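Local coordinates for protein methionine gamma-lyase (Trichomonas vaginalis, PDB 1PFF) that belongs to the Cys/Met metabolism family of PLP-dependent enzymes, has the mixed alpha/beta architecture of the aminotransferase-like clan, and assembles from four protein chains, at residues S21-G24 and A25-S29; A52-E55 and H56-K60; Y224-L228 and P229-G233. All coordinates share one frame; numbering follows the deposited sequence.

In the fold
From the N terminus, contact 1 comes first, forming the opening turns of helix 22-33 after strand 15-19; contact 2 follows in helix 48-60, between strands 39-43 and 64-68. Both belong to the layer of helices on the seven-stranded sheet, their centres lie about 14 Å apart, and they meet where M23 and I26 pack on L53. Both also reach the second subunit. Contact 3 lies on the opposite side of the chain's centre, about 19 Å from contact 1 and 20 Å from contact 2 between nearest atoms; there two turns close the loop from strand 223-224, an outermost strand of this chain's five-stranded sheet, to helix 234-240. The three follow in series, neither nesting nor crossing.

Contact 1 of 3, residues S21-G24 and A25-S29; sequences SGMG and AIAAS
A25 gives its backbone N to the carbonyl of S21, with A25 N and S21 O 3.0 Å apart, and its methyl group rests against the carbonyl oxygen of G22. I26 comes next. Its N bonds G22 O at 3.0 Å, nearly straight at 168°, while its CG1 runs back past the same oxygen. On its other branch it receives M23: the methionine's CB points away from this segment, but bends at chi2 and chi3 (69° and -100°) bring the methyl end back, so that M23 CE lies 3.7 Å from both CB and CG2 of I26 and the two side chains cross at about a right angle. All this belongs to the first turns of helix 22-33 and offers a worked example of N-capping. S21 is the N-cap residue, and S21 OG accepts the amide of G24 at 2.9 Å from G24 N. The same hydroxyl is hydrogen-bonded to G178 O of the second subunit, which joins the helix start to the subunit interface. One step on, A27 N reaches M23 O at 2.7 Å, and the A27 methyl lies beside that oxygen and also within touch of M23 CE. A28 repeats the pattern on G24, its N 2.9 Å from G24 O and its CB also beside that oxygen. S29 turns back within its own segment: S29 OG donates to A25 O at 3.0 Å, approaching from the opposite face of the carbonyl plane to S29 N.

Contact 2 of 3, residues A52-E55 and H56-K60; sequences ALFE and HQLRK. With EDO (1,2-ethanediol), chain O.
L53 and L58 are joined by a backbone bond five residues long, 2.9 Å from L58 N to L53 O, with the donor nearly along the C=O axis at 174°. This bond marks a wider pi-type turn inside helix 48-60, and its neighbours show the change of register: H56 N still binds A52 O at the ordinary spacing, 3.0 Å between the two atoms, whereas Q57 N makes weak bonds to both A52 O and L53 O. R59 extends back along the helix, its CD 3.1 Å from E55 O, and donates from NE to O2 of the 1,2-ethanediol at 2.8 Å; the oxygen lies at the edge of the guanidinium, near its plane. On the outer surface E55, extended with CG anti to its backbone N (chi1 -166°), runs side by side with H56. Its carboxylate is stacked on the imidazole, the planes 23° apart and E55 CD 3.8 Å from H56 CE1. The R59 guanidinium stands almost perpendicular to that carboxylate and touches E55 through the chain, NH1 to CG 3.5 Å, not through a salt bridge. On the buried side F54 and L58 lie alongside each other, CD1 to CD1 3.6 Å, while L53 crosses Q57 at about a right angle. Q57 NE2 bonds Q171 OE1, and K60 NZ bonds W31 O, both of the second subunit. As the helix of a beta-alpha-beta unit, 48-60 packs L53 on helix 22-33 and sets F54 against L40 of strand 39-43 and F67 of strand 64-68.

Contact 3 of 3, residues Y224-L228 and P229-G233; sequences YYPGL and PDHPG
A chi1 of -165° carries the H231 ring away from its own backbone N and beside its carbonyl carbon, which lays the imidazole over the Y225-P226 peptide. Two consecutive type I beta turns, Y225 to L228 and L228 to H231, share L228 and together carry the loop from strand 223-224 toward helix 234-240, for which G233 is the N-cap residue. The first turn is closed by L228 N on Y225 O at 3.0 Å. The second is closed by H231 N on L228 O at 2.9 Å, a bond whose donor stands 57° out of the carbonyl plane, well away from a lone-pair direction. P229 directly follows the shared residue, its CD touching L228 CB at 3.9 Å. H231, the last residue of the second turn, lays its side chain back against the first: its CB is 3.2 Å from Y225 O, and its ring takes a CH-pi contact from P226, whose CA lies 4.0 Å from the ring centroid and 24° off the normal. Y224 meets the same ring at its edge, through its CA. The far end of the imidazole is satisfied by L97, with H231 NE2 hydrogen-bonded to L97 O, while P226 O is bonded by H234 ND1, linking the turn to the helix that follows. The hydroxyls of Y224 and Y225 are hydrogen-bonded to D251 OD2 and G245 O, respectively. The imidazole is thus sandwiched: opposite the Y225-P226 face, P232 CD sits 3.8 Å above the H231 ring plane, offset toward the rim.

Contact 1 of 3, residues S21-G24 and A25-S29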
loop_
_atom_site.group_PDB
_atom_site.type_symbol
_atom_site.label_atom_id
_atom_site.label_comp_id
_atom_site.label_asym_id
_atom_site.label_seq_id
_atom_site.Cartn_x
_atom_site.Cartn_y
_atom_site.Cartn_z
ATOM N N SER A 21 -1.353 15.862 -8.232
ATOM C CA SER A 21 -2.608 15.982 -8.963
ATOM C C SER A 21 -2.385 16.673 -10.286
ATOM O O SER A 21 -1.322 17.260 -10.516
ATOM C CB SER A 21 -3.639 16.784 -8.154
ATOM O OG SER A 21 -3.302 18.165 -8.143
ATOM N N GLY A 22 -3.403 16.623 -11.142
ATOM C CA GLY A 22 -3.387 17.357 -12.405
ATOM C C GLY A 22 -3.239 18.855 -12.177
ATOM O O GLY A 22 -2.475 19.511 -12.873
ATOM N N MET A 23 -3.949 19.394 -11.188
ATOM C CA MET A 23 -3.788 20.805 -10.817
ATOM C C MET A 23 -2.352 21.101 -10.346
ATOM O O MET A 23 -1.778 22.138 -10.683
ATOM C CB MET A 23 -4.817 21.204 -9.745
ATOM C CG MET A 23 -4.808 22.692 -9.387
ATOM S SD MET A 23 -5.415 23.772 -10.727
ATOM C CE MET A 23 -3.922 24.328 -11.402
ATOM N N GLY A 24 -1.776 20.173 -9.586
ATOM C CA GLY A 24 -0.385 20.275 -9.171
ATOM C C GLY A 24 0.578 20.352 -10.348
ATOM O O GLY A 24 1.543 21.117 -10.305
ATOM N N ALA A 25 0.299 19.587 -11.407
ATOM C CA ALA A 25 1.109 19.609 -12.637
ATOM C C ALA A 25 1.009 20.963 -13.339
ATOM O O ALA A 25 2.035 21.550 -13.718
ATOM C CB ALA A 25 0.679 18.486 -13.587
ATOM N N ILE A 26 -0.221 21.451 -13.500
ATOM C CA ILE A 26 -0.461 22.781 -14.105
ATOM C C ILE A 26 0.198 23.866 -13.262
ATOM O O ILE A 26 0.921 24.716 -13.774
ATOM C CB ILE A 26 -1.985 23.076 -14.252
ATOM C CG1 ILE A 26 -2.638 22.083 -15.232
ATOM C CG2 ILE A 26 -2.200 24.532 -14.693
ATOM C CD1 ILE A 26 -4.165 22.011 -15.143
ATOM N N ALA A 27 -0.068 23.833 -11.960
ATOM C CA ALA A 27 0.449 24.848 -11.037
ATOM C C ALA A 27 1.972 24.895 -11.000
ATOM O O ALA A 27 2.554 25.980 -11.083
ATOM C CB ALA A 27 -0.114 24.632 -9.628
ATOM N N ALA A 28 2.615 23.727 -10.885
ATOM C CA ALA A 28 4.078 23.661 -10.809
ATOM C C ALA A 28 4.729 24.098 -12.110
ATOM O O ALA A 28 5.882 24.510 -12.112
ATOM C CB ALA A 28 4.569 22.262 -10.429
ATOM N N SER A 29 3.992 24.006 -13.212
ATOM C CA SER A 29 4.489 24.519 -14.483
ATOM C C SER A 29 4.325 26.049 -14.529
ATOM O O SER A 29 5.311 26.781 -14.689
ATOM C CB SER A 29 3.774 23.843 -15.651
ATOM O OG SER A 29 4.061 22.453 -15.693
#

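Contact 2 of 3, residues A52-E55 and H56-K60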
loop_
_atom_site.group_PDB
_atom_site.type_symbol
_atom_site.label_atom_id
_atom_site.label_comp_id
_atom_site.label_asym_id
_atom_site.label_seq_id
_atom_site.Cartn_x
_atom_site.Cartn_y
_atom_site.Cartn_z
ATOM N N ALA A 52 -10.086 29.018 -12.452
ATOM C CA ALA A 52 -9.935 29.709 -11.171
ATOM C C ALA A 52 -8.475 30.077 -10.876
ATOM O O ALA A 52 -8.190 31.188 -10.413
ATOM C CB ALA A 52 -10.516 28.874 -10.044
ATOM N N LEU A 53 -7.551 29.155 -11.151
ATOM C CA LEU A 53 -6.131 29.442 -10.955
ATOM C C LEU A 53 -5.715 30.655 -11.786
ATOM O O LEU A 53 -5.035 31.562 -11.288
ATOM C CB LEU A 53 -5.267 28.230 -11.316
ATOM C CG LEU A 53 -3.766 28.496 -11.518
ATOM C CD1 LEU A 53 -3.071 28.837 -10.185
ATOM C CD2 LEU A 53 -3.091 27.328 -12.185
ATOM N N PHE A 54 -6.127 30.659 -13.054
ATOM C CA PHE A 54 -5.757 31.735 -13.974
ATOM C C PHE A 54 -6.518 33.018 -13.670
ATOM O O PHE A 54 -5.908 34.075 -13.566
ATOM C CB PHE A 54 -6.010 31.328 -15.430
ATOM C CG PHE A 54 -5.107 30.226 -15.933
ATOM C CD1 PHE A 54 -4.086 29.706 -15.142
ATOM C CD2 PHE A 54 -5.286 29.713 -17.210
ATOM C CE1 PHE A 54 -3.257 28.688 -15.611
ATOM C CE2 PHE A 54 -4.451 28.697 -17.696
ATOM C CZ PHE A 54 -3.440 28.185 -16.891
ATOM N N GLU A 55 -7.843 32.914 -13.525
ATOM C CA GLU A 55 -8.705 34.098 -13.405
ATOM C C GLU A 55 -8.508 34.838 -12.092
ATOM O O GLU A 55 -8.464 36.060 -12.074
ATOM C CB GLU A 55 -10.187 33.744 -13.573
ATOM C CG GLU A 55 -11.094 34.957 -13.786
ATOM C CD GLU A 55 -12.578 34.637 -13.675
ATOM O OE1 GLU A 55 -12.941 33.449 -13.568
ATOM O OE2 GLU A 55 -13.397 35.586 -13.688
ATOM N N HIS A 56 -8.394 34.096 -10.995
ATOM C CA HIS A 56 -8.351 34.722 -9.677
ATOM C C HIS A 56 -6.935 34.763 -9.097
ATOM O O HIS A 56 -6.490 35.818 -8.649
ATOM C CB HIS A 56 -9.318 34.036 -8.702
ATOM C CG HIS A 56 -10.728 33.932 -9.205
ATOM N ND1 HIS A 56 -11.523 35.036 -9.441
ATOM C CD2 HIS A 56 -11.490 32.851 -9.502
ATOM C CE1 HIS A 56 -12.708 34.640 -9.872
ATOM N NE2 HIS A 56 -12.715 33.319 -9.918
ATOM N N GLN A 57 -6.231 33.630 -9.119
ATOM C CA GLN A 57 -4.960 33.500 -8.401
ATOM C C GLN A 57 -3.756 34.182 -9.071
ATOM O O GLN A 57 -3.048 34.974 -8.433
ATOM C CB GLN A 57 -4.665 32.032 -8.075
ATOM C CG GLN A 57 -5.827 31.306 -7.380
ATOM C CD GLN A 57 -6.220 31.928 -6.035
ATOM O OE1 GLN A 57 -5.456 32.692 -5.442
ATOM N NE2 GLN A 57 -7.410 31.581 -5.549
ATOM N N LEU A 58 -3.521 33.886 -10.342
ATOM C CA LEU A 58 -2.448 34.546 -11.071
ATOM C C LEU A 58 -2.635 36.072 -11.041
ATOM O O LEU A 58 -1.696 36.818 -10.748
ATOM C CB LEU A 58 -2.342 34.015 -12.507
ATOM C CG LEU A 58 -1.884 32.561 -12.701
ATOM C CD1 LEU A 58 -1.734 32.255 -14.185
ATOM C CD2 LEU A 58 -0.583 32.258 -11.967
ATOM N N ARG A 59 -3.857 36.520 -11.319
ATOM C CA ARG A 59 -4.175 37.947 -11.384
ATOM C C ARG A 59 -3.935 38.708 -10.083
ATOM O O ARG A 59 -3.529 39.867 -10.127
ATOM C CB ARG A 59 -5.623 38.165 -11.840
ATOM C CG ARG A 59 -5.847 37.952 -13.335
ATOM C CD ARG A 59 -7.244 38.352 -13.794
ATOM N NE ARG A 59 -7.366 38.350 -15.248
ATOM C CZ ARG A 59 -8.486 38.077 -15.908
ATOM N NH1 ARG A 59 -9.606 37.784 -15.253
ATOM N NH2 ARG A 59 -8.490 38.114 -17.229
ATOM N N LYS A 60 -4.181 38.072 -8.934
ATOM C CA LYS A 60 -3.976 38.750 -7.651
ATOM C C LYS A 60 -2.492 38.866 -7.297
ATOM O O LYS A 60 -2.126 39.664 -6.432
ATOM C CB LYS A 60 -4.779 38.092 -6.512
ATOM C CG LYS A 60 -4.187 36.788 -5.998
ATOM C CD LYS A 60 -4.953 36.223 -4.793
ATOM C CE LYS A 60 -4.093 35.167 -4.130
ATOM N NZ LYS A 60 -4.759 34.431 -3.045
HETATM C C1 EDO O . -6.247 42.126 -17.586
HETATM O O1 EDO O . -5.920 41.668 -18.894
HETATM C C2 EDO O . -5.238 41.594 -16.563
HETATM O O2 EDO O . -5.552 40.257 -16.223
#

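Contact 3 of 3, residues Y224-L228 and P229-G233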
loop_
_atom_site.group_PDB
_atom_site.type_symbol
_atom_site.label_atom_id
_atom_site.label_comp_id
_atom_site.label_asym_id
_atom_site.label_seq_id
_atom_site.Cartn_x
_atom_site.Cartn_y
_atom_site.Cartn_z
ATOM N N TYR A 224 -21.283 16.527 -29.741
ATOM C CA TYR A 224 -19.941 17.091 -29.763
ATOM C C TYR A 224 -18.929 15.963 -29.613
ATOM O O TYR A 224 -18.772 15.394 -28.536
ATOM C CB TYR A 224 -19.790 18.143 -28.661
ATOM C CG TYR A 224 -20.906 19.165 -28.681
ATOM C CD1 TYR A 224 -22.027 19.028 -27.855
ATOM C CD2 TYR A 224 -20.845 20.265 -29.538
ATOM C CE1 TYR A 224 -23.062 19.973 -27.887
ATOM C CE2 TYR A 224 -21.868 21.204 -29.578
ATOM C CZ TYR A 224 -22.966 21.054 -28.755
ATOM O OH TYR A 224 -23.973 21.987 -28.795
ATOM N N TYR A 225 -18.298 15.596 -30.725
ATOM C CA TYR A 225 -17.282 14.537 -30.737
ATOM C C TYR A 225 -16.328 14.757 -31.910
ATOM O O TYR A 225 -16.773 14.861 -33.059
ATOM C CB TYR A 225 -17.918 13.136 -30.799
ATOM C CG TYR A 225 -16.877 12.030 -30.720
ATOM C CD1 TYR A 225 -16.143 11.822 -29.548
ATOM C CD2 TYR A 225 -16.596 11.226 -31.827
ATOM C CE1 TYR A 225 -15.162 10.823 -29.463
ATOM C CE2 TYR A 225 -15.612 10.210 -31.757
ATOM C CZ TYR A 225 -14.896 10.028 -30.573
ATOM O OH TYR A 225 -13.941 9.041 -30.490
ATOM N N PRO A 226 -15.030 14.879 -31.630
ATOM C CA PRO A 226 -14.036 15.177 -32.679
ATOM C C PRO A 226 -14.037 14.228 -33.887
ATOM O O PRO A 226 -13.688 14.666 -34.979
ATOM C CB PRO A 226 -12.703 15.105 -31.926
ATOM C CG PRO A 226 -13.070 15.496 -30.524
ATOM C CD PRO A 226 -14.410 14.825 -30.290
ATOM N N GLY A 227 -14.448 12.977 -33.695
ATOM C CA GLY A 227 -14.505 12.003 -34.771
ATOM C C GLY A 227 -15.658 12.145 -35.756
ATOM O O GLY A 227 -15.666 11.483 -36.794
ATOM N N LEU A 228 -16.634 12.982 -35.438
ATOM C CA LEU A 228 -17.749 13.236 -36.364
ATOM C C LEU A 228 -17.348 14.285 -37.399
ATOM O O LEU A 228 -16.827 15.343 -37.033
ATOM C CB LEU A 228 -19.008 13.690 -35.620
ATOM C CG LEU A 228 -19.646 12.705 -34.635
ATOM C CD1 LEU A 228 -20.808 13.380 -33.932
ATOM C CD2 LEU A 228 -20.095 11.396 -35.310
ATOM N N PRO A 229 -17.566 13.995 -38.681
ATOM C CA PRO A 229 -17.301 14.976 -39.744
ATOM C C PRO A 229 -18.064 16.299 -39.560
ATOM O O PRO A 229 -17.600 17.313 -40.062
ATOM C CB PRO A 229 -17.725 14.242 -41.014
ATOM C CG PRO A 229 -17.554 12.771 -40.654
ATOM C CD PRO A 229 -17.997 12.688 -39.224
ATOM N N ASP A 230 -19.178 16.277 -38.829
ATOM C CA ASP A 230 -19.951 17.483 -38.495
ATOM C C ASP A 230 -19.352 18.350 -37.383
ATOM O O ASP A 230 -19.820 19.478 -37.157
ATOM C CB ASP A 230 -21.373 17.099 -38.071
ATOM C CG ASP A 230 -22.304 16.907 -39.249
ATOM O OD1 ASP A 230 -21.910 17.205 -40.396
ATOM O OD2 ASP A 230 -23.466 16.476 -39.114
ATOM N N HIS A 231 -18.361 17.817 -36.666
ATOM C CA HIS A 231 -17.631 18.574 -35.647
ATOM C C HIS A 231 -16.632 19.505 -36.353
ATOM O O HIS A 231 -15.837 19.051 -37.167
ATOM C CB HIS A 231 -16.904 17.594 -34.708
ATOM C CG HIS A 231 -16.412 18.204 -33.434
ATOM N ND1 HIS A 231 -17.195 18.294 -32.303
ATOM C CD2 HIS A 231 -15.206 18.722 -33.099
ATOM C CE1 HIS A 231 -16.496 18.853 -31.331
ATOM N NE2 HIS A 231 -15.286 19.117 -31.787
ATOM N N PRO A 232 -16.680 20.809 -36.065
ATOM C CA PRO A 232 -15.835 21.784 -36.769
ATOM C C PRO A 232 -14.355 21.448 -36.716
ATOM O O PRO A 232 -13.685 21.619 -37.736
ATOM C CB PRO A 232 -16.094 23.103 -36.021
ATOM C CG PRO A 232 -17.363 22.933 -35.362
ATOM C CD PRO A 232 -17.537 21.455 -35.056
ATOM N N GLY A 233 -13.856 20.965 -35.581
ATOM C CA GLY A 233 -12.438 20.654 -35.486
ATOM C C GLY A 233 -12.036 19.282 -36.034
ATOM O O GLY A 233 -10.906 18.842 -35.811
#